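Local coordinates for protein serine protease inhibitor 1 (Coprinopsis cinerea, PDB 3VWC) that probably inhibits serine endopeptidases, as a beta-trefoil protein of the I66 peptidase inhibitor family, at residues I2-V13 and A137-V146; N14-L22 and I33-N44. All coordinates share one frame; numbering follows the deposited sequence.

Interaction 1: residues I2-V13 and A137-V146; sequences IKPGTYEVTSKV and ATELFTFTQV
The rings of Tyr7 and Phe143 meet edge to face: Phe143 turns its edge to the face of Tyr7, with centroids 5.9 Å apart and planes at 70°. Val9 puts CG2 over a face of the Phe143 ring, 3.9 Å from the centroid, in a CH-pi contact. With Val9 CG1 anti to the backbone N (chi1 -179°), CG2 is left beside that N, where it can lie on the ring. Ile2 comes in across Phe143 and brings CD1 to within 3.6 Å of Phe143 CD2.

Tyr7 is held at both faces, by Gln145 CG on one and Ile2 CD1 on the opposite one. Its OH donates to Lys3 O at 2.6 Å and anchors the far end of the ring, while the groups over its faces limit its rotation. Tyr7 and Val9 belong to strand 5-11, Phe143 and Gln145 to strand 141-145, the first and last strands of the beta-trefoil chain, paired antiparallel; Ile2 and Lys3 come in from the N-terminal lead. Backbone bonds pair Glu8 with Thr144 and Thr10 with Thr142 in both directions, and Val146 N adds a nearly straight one to Thr6 O (175°).

The other face of the strand pair is polar: Thr10 and Thr142 are neighbours there, their hydroxyls joined through a water. At the outer end Lys3 NZ reaches a lone pair of Gln145 OE1 in the carbonyl plane at 3.0 Å. Farther along, Lys12 N bonds to Leu140 O, and Val13 CG2 presses tightly on Thr138 CA at 3.4 Å.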
loop_
_atom_site.group_PDB
_atom_site.type_symbol
_atom_site.label_atom_id
_atom_site.label_comp_id
_atom_site.label_asym_id
_atom_site.label_seq_id
_atom_site.Cartn_x
_atom_site.Cartn_y
_atom_site.Cartn_z
ATOM N N ILE A 2 -7.560 -10.757 -3.647
ATOM C CA ILE A 2 -6.539 -11.254 -2.748
ATOM C C ILE A 2 -7.294 -11.910 -1.598
ATOM O O ILE A 2 -8.396 -11.467 -1.243
ATOM C CB ILE A 2 -5.609 -10.082 -2.232
ATOM C CG1 ILE A 2 -4.500 -10.615 -1.349
ATOM C CG2 ILE A 2 -6.431 -9.048 -1.482
ATOM C CD1 ILE A 2 -3.465 -9.537 -0.867
ATOM N N LYS A 3 -6.742 -12.983 -1.064
ATOM C CA LYS A 3 -7.426 -13.689 0.009
ATOM C C LYS A 3 -7.371 -12.788 1.242
ATOM O O LYS A 3 -6.309 -12.282 1.583
ATOM C CB LYS A 3 -6.730 -15.034 0.288
ATOM C CG LYS A 3 -7.473 -15.883 1.301
ATOM C CD LYS A 3 -6.874 -17.274 1.366
ATOM C CE LYS A 3 -5.719 -17.292 2.347
ATOM N NZ LYS A 3 -4.843 -18.495 2.203
ATOM N N PRO A 4 -8.521 -12.506 1.864
ATOM C CA PRO A 4 -8.440 -11.770 3.132
ATOM C C PRO A 4 -7.583 -12.473 4.178
ATOM O O PRO A 4 -7.517 -13.718 4.237
ATOM C CB PRO A 4 -9.906 -11.701 3.598
ATOM C CG PRO A 4 -10.729 -12.057 2.420
ATOM C CD PRO A 4 -9.901 -12.915 1.533
ATOM N N GLY A 5 -6.886 -11.680 4.982
ATOM C CA GLY A 5 -6.030 -12.209 6.027
ATOM C C GLY A 5 -4.981 -11.170 6.368
ATOM O O GLY A 5 -5.160 -9.983 6.079
ATOM N N THR A 6 -3.893 -11.642 6.951
ATOM C CA THR A 6 -2.882 -10.770 7.537
ATOM C C THR A 6 -1.586 -10.984 6.738
ATOM O O THR A 6 -1.180 -12.130 6.474
ATOM C CB THR A 6 -2.635 -11.118 9.049
ATOM O OG1 THR A 6 -3.819 -10.850 9.815
ATOM C CG2 THR A 6 -1.471 -10.327 9.618
ATOM N N TYR A 7 -0.959 -9.868 6.335
ATOM C CA TYR A 7 0.153 -9.855 5.362
ATOM C C TYR A 7 1.295 -8.927 5.749
ATOM O O TYR A 7 1.041 -7.790 6.172
ATOM C CB TYR A 7 -0.366 -9.355 4.006
ATOM C CG TYR A 7 -1.292 -10.331 3.328
ATOM C CD1 TYR A 7 -0.824 -11.269 2.416
ATOM C CD2 TYR A 7 -2.674 -10.291 3.576
ATOM C CE1 TYR A 7 -1.657 -12.143 1.788
ATOM C CE2 TYR A 7 -3.532 -11.181 2.937
ATOM C CZ TYR A 7 -3.019 -12.085 2.043
ATOM O OH TYR A 7 -3.823 -12.987 1.388
ATOM N N GLU A 8 2.518 -9.324 5.406
ATOM C CA GLU A 8 3.654 -8.395 5.353
ATOM C C GLU A 8 3.709 -7.844 3.936
ATOM O O GLU A 8 3.317 -8.529 2.991
ATOM C CB GLU A 8 4.966 -9.120 5.637
ATOM C CG GLU A 8 5.110 -9.544 7.091
ATOM C CD GLU A 8 6.566 -9.570 7.545
ATOM O OE1 GLU A 8 7.463 -9.706 6.679
ATOM O OE2 GLU A 8 6.812 -9.419 8.764
ATOM N N VAL A 9 3.942 -6.552 3.831
ATOM C CA VAL A 9 3.916 -5.891 2.512
ATOM C C VAL A 9 5.244 -5.214 2.211
ATOM O O VAL A 9 5.697 -4.413 3.018
ATOM C CB VAL A 9 2.782 -4.848 2.434
ATOM C CG1 VAL A 9 2.728 -4.178 1.065
ATOM C CG2 VAL A 9 1.465 -5.468 2.800
ATOM N N THR A 10 5.895 -5.551 1.097
ATOM C CA THR A 10 7.128 -4.867 0.689
ATOM C C THR A 10 6.968 -4.263 -0.699
ATOM O O THR A 10 6.118 -4.687 -1.483
ATOM C CB THR A 10 8.315 -5.835 0.607
ATOM O OG1 THR A 10 7.948 -6.968 -0.215
ATOM C CG2 THR A 10 8.666 -6.322 2.018
ATOM N N SER A 11 7.727 -3.212 -0.936
ATOM C CA SER A 11 7.832 -2.566 -2.251
ATOM C C SER A 11 8.792 -3.285 -3.180
ATOM O O SER A 11 9.894 -3.594 -2.792
ATOM C CB SER A 11 8.311 -1.138 -2.063
ATOM O OG SER A 11 8.681 -0.532 -3.315
ATOM N N LYS A 12 8.394 -3.531 -4.430
ATOM C CA LYS A 12 9.290 -4.164 -5.373
ATOM C C LYS A 12 10.452 -3.256 -5.778
ATOM O O LYS A 12 11.449 -3.739 -6.305
ATOM C CB LYS A 12 8.510 -4.601 -6.625
ATOM C CG LYS A 12 7.638 -5.873 -6.409
ATOM C CD LYS A 12 8.450 -7.177 -6.464
ATOM C CE LYS A 12 8.621 -7.649 -7.870
ATOM N NZ LYS A 12 9.645 -8.730 -7.873
ATOM N N VAL A 13 10.324 -1.947 -5.538
ATOM C CA VAL A 13 11.422 -0.992 -5.861
ATOM C C VAL A 13 12.682 -1.351 -5.081
ATOM O O VAL A 13 13.802 -1.299 -5.620
ATOM C CB VAL A 13 11.040 0.442 -5.424
ATOM C CG1 VAL A 13 12.269 1.423 -5.538
ATOM C CG2 VAL A 13 9.939 0.894 -6.312
ATOM N N ALA A 137 8.424 -1.255 -11.211
ATOM C CA ALA A 137 8.491 -1.745 -9.853
ATOM C C ALA A 137 7.898 -0.777 -8.824
ATOM O O ALA A 137 7.500 -1.220 -7.702
ATOM C CB ALA A 137 9.974 -2.038 -9.469
ATOM N N THR A 138 7.901 0.512 -9.194
ATOM C CA THR A 138 7.333 1.571 -8.362
ATOM C C THR A 138 5.849 1.330 -8.024
ATOM O O THR A 138 5.327 1.906 -7.065
ATOM C CB THR A 138 7.420 2.878 -9.113
ATOM O OG1 THR A 138 6.733 2.666 -10.356
ATOM C CG2 THR A 138 8.903 3.248 -9.341
ATOM N N GLU A 139 5.176 0.454 -8.767
ATOM C CA GLU A 139 3.725 0.262 -8.616
ATOM C C GLU A 139 3.388 -1.151 -8.175
ATOM O O GLU A 139 2.223 -1.492 -8.063
ATOM C CB GLU A 139 3.018 0.550 -9.963
ATOM C CG GLU A 139 3.344 1.978 -10.447
ATOM C CD GLU A 139 2.711 2.309 -11.778
ATOM O OE1 GLU A 139 2.425 1.323 -12.525
ATOM O OE2 GLU A 139 2.621 3.496 -12.122
ATOM N N LEU A 140 4.424 -1.932 -7.828
ATOM C CA LEU A 140 4.256 -3.348 -7.455
ATOM C C LEU A 140 4.640 -3.611 -5.999
ATOM O O LEU A 140 5.652 -3.070 -5.501
ATOM C CB LEU A 140 5.110 -4.219 -8.400
ATOM C CG LEU A 140 4.670 -4.088 -9.885
ATOM C CD1 LEU A 140 5.706 -4.897 -10.650
ATOM C CD2 LEU A 140 3.251 -4.660 -10.126
ATOM N N PHE A 141 3.813 -4.387 -5.318
ATOM C CA PHE A 141 4.016 -4.724 -3.916
ATOM C C PHE A 141 3.911 -6.229 -3.741
ATOM O O PHE A 141 3.011 -6.843 -4.272
ATOM C CB PHE A 141 2.919 -4.007 -3.129
ATOM C CG PHE A 141 3.040 -2.535 -3.242
ATOM C CD1 PHE A 141 2.529 -1.873 -4.361
ATOM C CD2 PHE A 141 3.894 -1.819 -2.414
ATOM C CE1 PHE A 141 2.748 -0.501 -4.565
ATOM C CE2 PHE A 141 4.073 -0.472 -2.596
ATOM C CZ PHE A 141 3.564 0.189 -3.690
ATOM N N THR A 142 4.753 -6.786 -2.875
ATOM C CA THR A 142 4.643 -8.188 -2.498
ATOM C C THR A 142 3.866 -8.341 -1.207
ATOM O O THR A 142 4.241 -7.710 -0.188
ATOM C CB THR A 142 6.019 -8.835 -2.350
ATOM O OG1 THR A 142 6.757 -8.661 -3.559
ATOM C CG2 THR A 142 5.924 -10.356 -2.097
ATOM N N PHE A 143 2.723 -9.010 -1.255
ATOM C CA PHE A 143 1.892 -9.246 -0.054
ATOM C C PHE A 143 2.132 -10.702 0.331
ATOM O O PHE A 143 1.770 -11.610 -0.435
ATOM C CB PHE A 143 0.407 -9.088 -0.361
ATOM C CG PHE A 143 -0.090 -7.674 -0.339
ATOM C CD1 PHE A 143 0.329 -6.730 -1.292
ATOM C CD2 PHE A 143 -1.020 -7.281 0.611
ATOM C CE1 PHE A 143 -0.195 -5.422 -1.310
ATOM C CE2 PHE A 143 -1.537 -5.997 0.616
ATOM C CZ PHE A 143 -1.109 -5.040 -0.326
ATOM N N THR A 144 2.797 -10.915 1.469
ATOM C CA THR A 144 3.154 -12.266 1.912
ATOM C C THR A 144 2.355 -12.621 3.168
ATOM O O THR A 144 2.454 -11.938 4.203
ATOM C CB THR A 144 4.658 -12.400 2.215
ATOM O OG1 THR A 144 5.421 -12.027 1.053
ATOM C CG2 THR A 144 4.981 -13.836 2.516
ATOM N N GLN A 145 1.472 -13.614 3.026
ATOM C CA GLN A 145 0.565 -14.013 4.094
ATOM C C GLN A 145 1.339 -14.558 5.284
ATOM O O GLN A 145 2.239 -15.384 5.121
ATOM C CB GLN A 145 -0.419 -15.059 3.594
ATOM C CG GLN A 145 -1.565 -15.260 4.586
ATOM C CD GLN A 145 -2.746 -15.968 3.969
ATOM O OE1 GLN A 145 -2.644 -16.549 2.884
ATOM N NE2 GLN A 145 -3.867 -15.960 4.678
ATOM N N VAL A 146 1.000 -14.071 6.473
ATOM C CA VAL A 146 1.669 -14.496 7.703
ATOM C C VAL A 146 1.259 -15.931 8.061
ATOM O O VAL A 146 0.108 -16.329 7.846
ATOM C CB VAL A 146 1.331 -13.549 8.866
ATOM C CG1 VAL A 146 1.709 -14.180 10.206
ATOM C CG2 VAL A 146 2.018 -12.196 8.670
HETATM O O HOH W 1 -4.050 -14.408 7.461
HETATM O O HOH W 2 8.486 -6.657 -2.975
HETATM O O HOH W 3 6.530 -0.423 -5.058
#

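Interaction 2: residues N14-L22 and I33-N44; sequences NGLHVGRPL and IRVLPEDNNSGN
Gly19 and Arg34 face each other as an antiparallel hydrogen-bonded pair, Gly19 N giving to Arg34 O at 2.9 Å and Arg34 N to Gly19 O, while Leu36 N reaches His17 O at 2.8 Å.

The side-chain bonds centre on Asn44, whose amide serves the backbone of Arg20 twice over. Its OD1 accepts a hydrogen bond from Arg20 N at 2.7 Å, almost straight (170°), and its ND2 gives to Arg20 O at 2.8 Å with that oxygen in the amide plane. ND2 also donates to Asn41 O, approaching it from above the carbonyl plane, so three bonds fix the amide's rotation. Gly19 has no side chain, and its CA comes within 3.3 Å of Asn44 OD1. The guanidinium of Arg20 turns elsewhere, to a salt bridge with Glu24.

Apolar packing fills in between. Leu36, with CG anti to its carbonyl carbon (chi1 -61°), sets CD1 against the Gly19 backbone and CD2 near Pro21 N at 3.8 Å. Ile33 CD1 lies against the aliphatic part of Arg20, 3.7 Å from Arg20 CG.

Two waters bridge the segments: one accepts a hydrogen bond from His17 N and lies within bonding distance of Leu36 O and Glu38 OE1, the other lies between Val18 O and Asn44 O. Strands 18-19 and 31-35 form a beta hairpin of the trefoil, and the loop after it, which makes a type I turn from Pro37 to Asn40, is tied back by Asn44.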
loop_
_atom_site.group_PDB
_atom_site.type_symbol
_atom_site.label_atom_id
_atom_site.label_comp_id
_atom_site.label_asym_id
_atom_site.label_seq_id
_atom_site.Cartn_x
_atom_site.Cartn_y
_atom_site.Cartn_z
ATOM N N ASN A 14 12.523 -1.645 -3.810
ATOM C CA ASN A 14 13.698 -1.657 -2.922
ATOM C C ASN A 14 13.675 -2.810 -1.947
ATOM O O ASN A 14 14.627 -3.014 -1.188
ATOM C CB ASN A 14 13.844 -0.296 -2.235
ATOM C CG ASN A 14 12.538 0.190 -1.649
ATOM O OD1 ASN A 14 11.778 -0.600 -1.136
ATOM N ND2 ASN A 14 12.269 1.484 -1.773
ATOM N N GLY A 15 12.584 -3.576 -1.942
ATOM C CA GLY A 15 12.415 -4.691 -1.009
ATOM C C GLY A 15 12.053 -4.280 0.404
ATOM O O GLY A 15 11.883 -5.145 1.278
ATOM N N LEU A 16 11.911 -2.981 0.635
ATOM C CA LEU A 16 11.623 -2.457 1.990
ATOM C C LEU A 16 10.143 -2.661 2.358
ATOM O O LEU A 16 9.258 -2.649 1.488
ATOM C CB LEU A 16 11.989 -0.985 2.079
ATOM C CG LEU A 16 13.497 -0.716 1.936
ATOM C CD1 LEU A 16 13.823 0.756 1.960
ATOM C CD2 LEU A 16 14.307 -1.537 2.958
ATOM N N HIS A 17 9.882 -2.965 3.617
ATOM C CA HIS A 17 8.517 -3.032 4.109
ATOM C C HIS A 17 7.865 -1.683 3.960
ATOM O O HIS A 17 8.510 -0.637 4.089
ATOM C CB HIS A 17 8.484 -3.475 5.575
ATOM C CG HIS A 17 8.810 -4.926 5.773
ATOM N ND1 HIS A 17 7.904 -5.825 6.296
ATOM C CD2 HIS A 17 9.899 -5.642 5.428
ATOM C CE1 HIS A 17 8.459 -7.024 6.328
ATOM N NE2 HIS A 17 9.662 -6.942 5.789
ATOM N N VAL A 18 6.563 -1.714 3.741
ATOM C CA VAL A 18 5.696 -0.552 3.743
ATOM C C VAL A 18 4.828 -0.534 5.020
ATOM O O VAL A 18 4.320 -1.586 5.430
ATOM C CB VAL A 18 4.811 -0.680 2.487
ATOM C CG1 VAL A 18 3.768 0.420 2.424
ATOM C CG2 VAL A 18 5.707 -0.701 1.240
ATOM N N GLY A 19 4.708 0.620 5.676
ATOM C CA GLY A 19 3.824 0.682 6.838
ATOM C C GLY A 19 4.184 1.881 7.693
ATOM O O GLY A 19 4.487 2.960 7.164
ATOM N N ARG A 20 4.118 1.714 9.019
ATOM C CA ARG A 20 4.265 2.827 9.932
ATOM C C ARG A 20 5.442 2.557 10.839
ATOM O O ARG A 20 5.645 1.428 11.287
ATOM C CB ARG A 20 2.951 3.040 10.694
ATOM C CG ARG A 20 1.834 3.628 9.851
ATOM C CD ARG A 20 0.434 3.444 10.466
ATOM N NE ARG A 20 0.302 4.253 11.698
ATOM C CZ ARG A 20 -0.754 4.204 12.510
ATOM N NH1 ARG A 20 -1.772 3.386 12.276
ATOM N NH2 ARG A 20 -0.768 4.962 13.610
ATOM N N PRO A 21 6.217 3.617 11.147
ATOM C CA PRO A 21 7.425 3.442 11.969
ATOM C C PRO A 21 7.084 3.339 13.459
ATOM O O PRO A 21 5.928 3.518 13.830
ATOM C CB PRO A 21 8.184 4.754 11.725
ATOM C CG PRO A 21 7.133 5.753 11.509
ATOM C CD PRO A 21 6.057 5.002 10.683
ATOM N N LEU A 22 8.103 3.053 14.289
ATOM C CA LEU A 22 7.901 2.863 15.736
ATOM C C LEU A 22 7.499 4.181 16.413
ATOM O O LEU A 22 6.612 4.188 17.258
ATOM C CB LEU A 22 9.170 2.284 16.395
ATOM C CG LEU A 22 9.005 1.758 17.834
ATOM C CD1 LEU A 22 8.174 0.470 17.860
ATOM C CD2 LEU A 22 10.364 1.551 18.529
ATOM N N ILE A 33 1.906 6.570 5.567
ATOM C CA ILE A 33 2.389 5.247 5.238
ATOM C C ILE A 33 3.681 5.383 4.475
ATOM O O ILE A 33 3.778 6.184 3.573
ATOM C CB ILE A 33 1.345 4.426 4.423
ATOM C CG1 ILE A 33 0.035 4.208 5.220
ATOM C CG2 ILE A 33 1.967 3.079 4.010
ATOM C CD1 ILE A 33 0.215 3.542 6.548
ATOM N N ARG A 34 4.703 4.684 4.953
ATOM C CA ARG A 34 6.071 4.931 4.467
ATOM C C ARG A 34 6.764 3.656 3.968
ATOM O O ARG A 34 6.409 2.531 4.349
ATOM C CB ARG A 34 6.927 5.582 5.551
ATOM C CG ARG A 34 6.282 6.741 6.293
ATOM C CD ARG A 34 7.136 7.061 7.535
ATOM N NE ARG A 34 6.514 8.092 8.356
ATOM C CZ ARG A 34 6.832 9.375 8.289
ATOM N NH1 ARG A 34 7.707 9.801 7.379
ATOM N NH2 ARG A 34 6.279 10.249 9.127
ATOM N N VAL A 35 7.857 3.835 3.208
ATOM C CA VAL A 35 8.817 2.748 3.132
ATOM C C VAL A 35 9.716 2.771 4.365
ATOM O O VAL A 35 10.113 3.843 4.818
ATOM C CB VAL A 35 9.649 2.747 1.836
ATOM C CG1 VAL A 35 8.822 2.147 0.652
ATOM C CG2 VAL A 35 10.193 4.120 1.532
ATOM N N LEU A 36 9.908 1.609 4.971
ATOM C CA LEU A 36 10.518 1.535 6.324
ATOM C C LEU A 36 11.953 1.045 6.278
ATOM O O LEU A 36 12.250 0.127 5.544
ATOM C CB LEU A 36 9.679 0.594 7.205
ATOM C CG LEU A 36 8.226 1.080 7.376
ATOM C CD1 LEU A 36 7.358 0.061 8.106
ATOM C CD2 LEU A 36 8.168 2.417 8.141
ATOM N N PRO A 37 12.822 1.583 7.164
ATOM C CA PRO A 37 14.098 0.899 7.386
ATOM C C PRO A 37 13.893 -0.536 7.880
ATOM O O PRO A 37 12.929 -0.812 8.619
ATOM C CB PRO A 37 14.746 1.733 8.504
ATOM C CG PRO A 37 13.998 3.035 8.563
ATOM C CD PRO A 37 12.579 2.643 8.153
ATOM N N GLU A 38 14.798 -1.437 7.493
ATOM C CA GLU A 38 14.857 -2.784 8.044
ATOM C C GLU A 38 14.827 -2.783 9.574
ATOM O O GLU A 38 14.208 -3.648 10.188
ATOM C CB GLU A 38 16.114 -3.510 7.556
ATOM C CG GLU A 38 16.028 -4.061 6.121
ATOM C CD GLU A 38 14.832 -4.993 5.873
ATOM O OE1 GLU A 38 13.744 -4.496 5.487
ATOM O OE2 GLU A 38 15.005 -6.230 5.966
ATOM N N ASP A 39 15.490 -1.804 10.182
ATOM C CA ASP A 39 15.582 -1.759 11.637
ATOM C C ASP A 39 14.469 -0.970 12.308
ATOM O O ASP A 39 14.526 -0.706 13.512
ATOM C CB ASP A 39 16.972 -1.256 12.079
ATOM C CG ASP A 39 17.119 0.266 11.986
ATOM O OD1 ASP A 39 16.274 0.941 11.355
ATOM O OD2 ASP A 39 18.109 0.791 12.544
ATOM N N ASN A 40 13.437 -0.630 11.545
ATOM C CA ASN A 40 12.333 0.145 12.068
ATOM C C ASN A 40 11.052 -0.151 11.283
ATOM O O ASN A 40 10.519 0.746 10.608
ATOM C CB ASN A 40 12.682 1.643 12.022
ATOM C CG ASN A 40 11.635 2.514 12.691
ATOM O OD1 ASN A 40 11.602 3.735 12.486
ATOM N ND2 ASN A 40 10.774 1.897 13.497
ATOM N N ASN A 41 10.611 -1.416 11.339
ATOM C CA ASN A 41 9.452 -1.924 10.580
ATOM C C ASN A 41 8.605 -2.998 11.299
ATOM O O ASN A 41 7.704 -3.620 10.694
ATOM C CB ASN A 41 9.892 -2.445 9.197
ATOM C CG ASN A 41 10.702 -3.735 9.269
ATOM O OD1 ASN A 41 11.291 -4.154 8.271
ATOM N ND2 ASN A 41 10.705 -4.389 10.430
ATOM N N SER A 42 8.808 -3.156 12.606
ATOM C CA SER A 42 8.008 -4.105 13.371
ATOM C C SER A 42 6.546 -3.682 13.502
ATOM O O SER A 42 6.206 -2.486 13.424
ATOM C CB SER A 42 8.621 -4.342 14.753
ATOM O OG SER A 42 10.026 -4.486 14.649
ATOM N N GLY A 43 5.681 -4.674 13.711
ATOM C CA GLY A 43 4.261 -4.435 13.955
ATOM C C GLY A 43 3.484 -4.037 12.711
ATOM O O GLY A 43 2.388 -3.452 12.816
ATOM N N ASN A 44 4.077 -4.313 11.537
ATOM C CA ASN A 44 3.524 -3.850 10.258
ATOM C C ASN A 44 2.974 -4.978 9.432
ATOM O O ASN A 44 3.018 -4.938 8.203
ATOM C CB ASN A 44 4.553 -3.066 9.442
ATOM C CG ASN A 44 4.643 -1.642 9.886
ATOM O OD1 ASN A 44 3.672 -0.889 9.757
ATOM N ND2 ASN A 44 5.729 -1.313 10.612
HETATM O O HOH W 4 11.794 -2.701 5.667
HETATM O O HOH W 5 4.514 -4.574 5.937
#

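How the interactions relate
Segment 14-22 follows 2-13 directly, so strand 5-11 leads through a turn into strand 18-19. The two contacts also touch: Ser11 N lies 2.9 Å from Leu16 O and Val9 O 2.9 Å from Val18 N, both probable hydrogen bonds. Both are partly buried. Interaction 1 brings together strands from near the two chain ends, with aromatic rings on its buried face and threonines on the more exposed one. Interaction 2 lies farther from the chain centre and joins residues close in sequence; it has no ring pair, its backbone pairing is short, and Asn44 adds side-chain bonds to it.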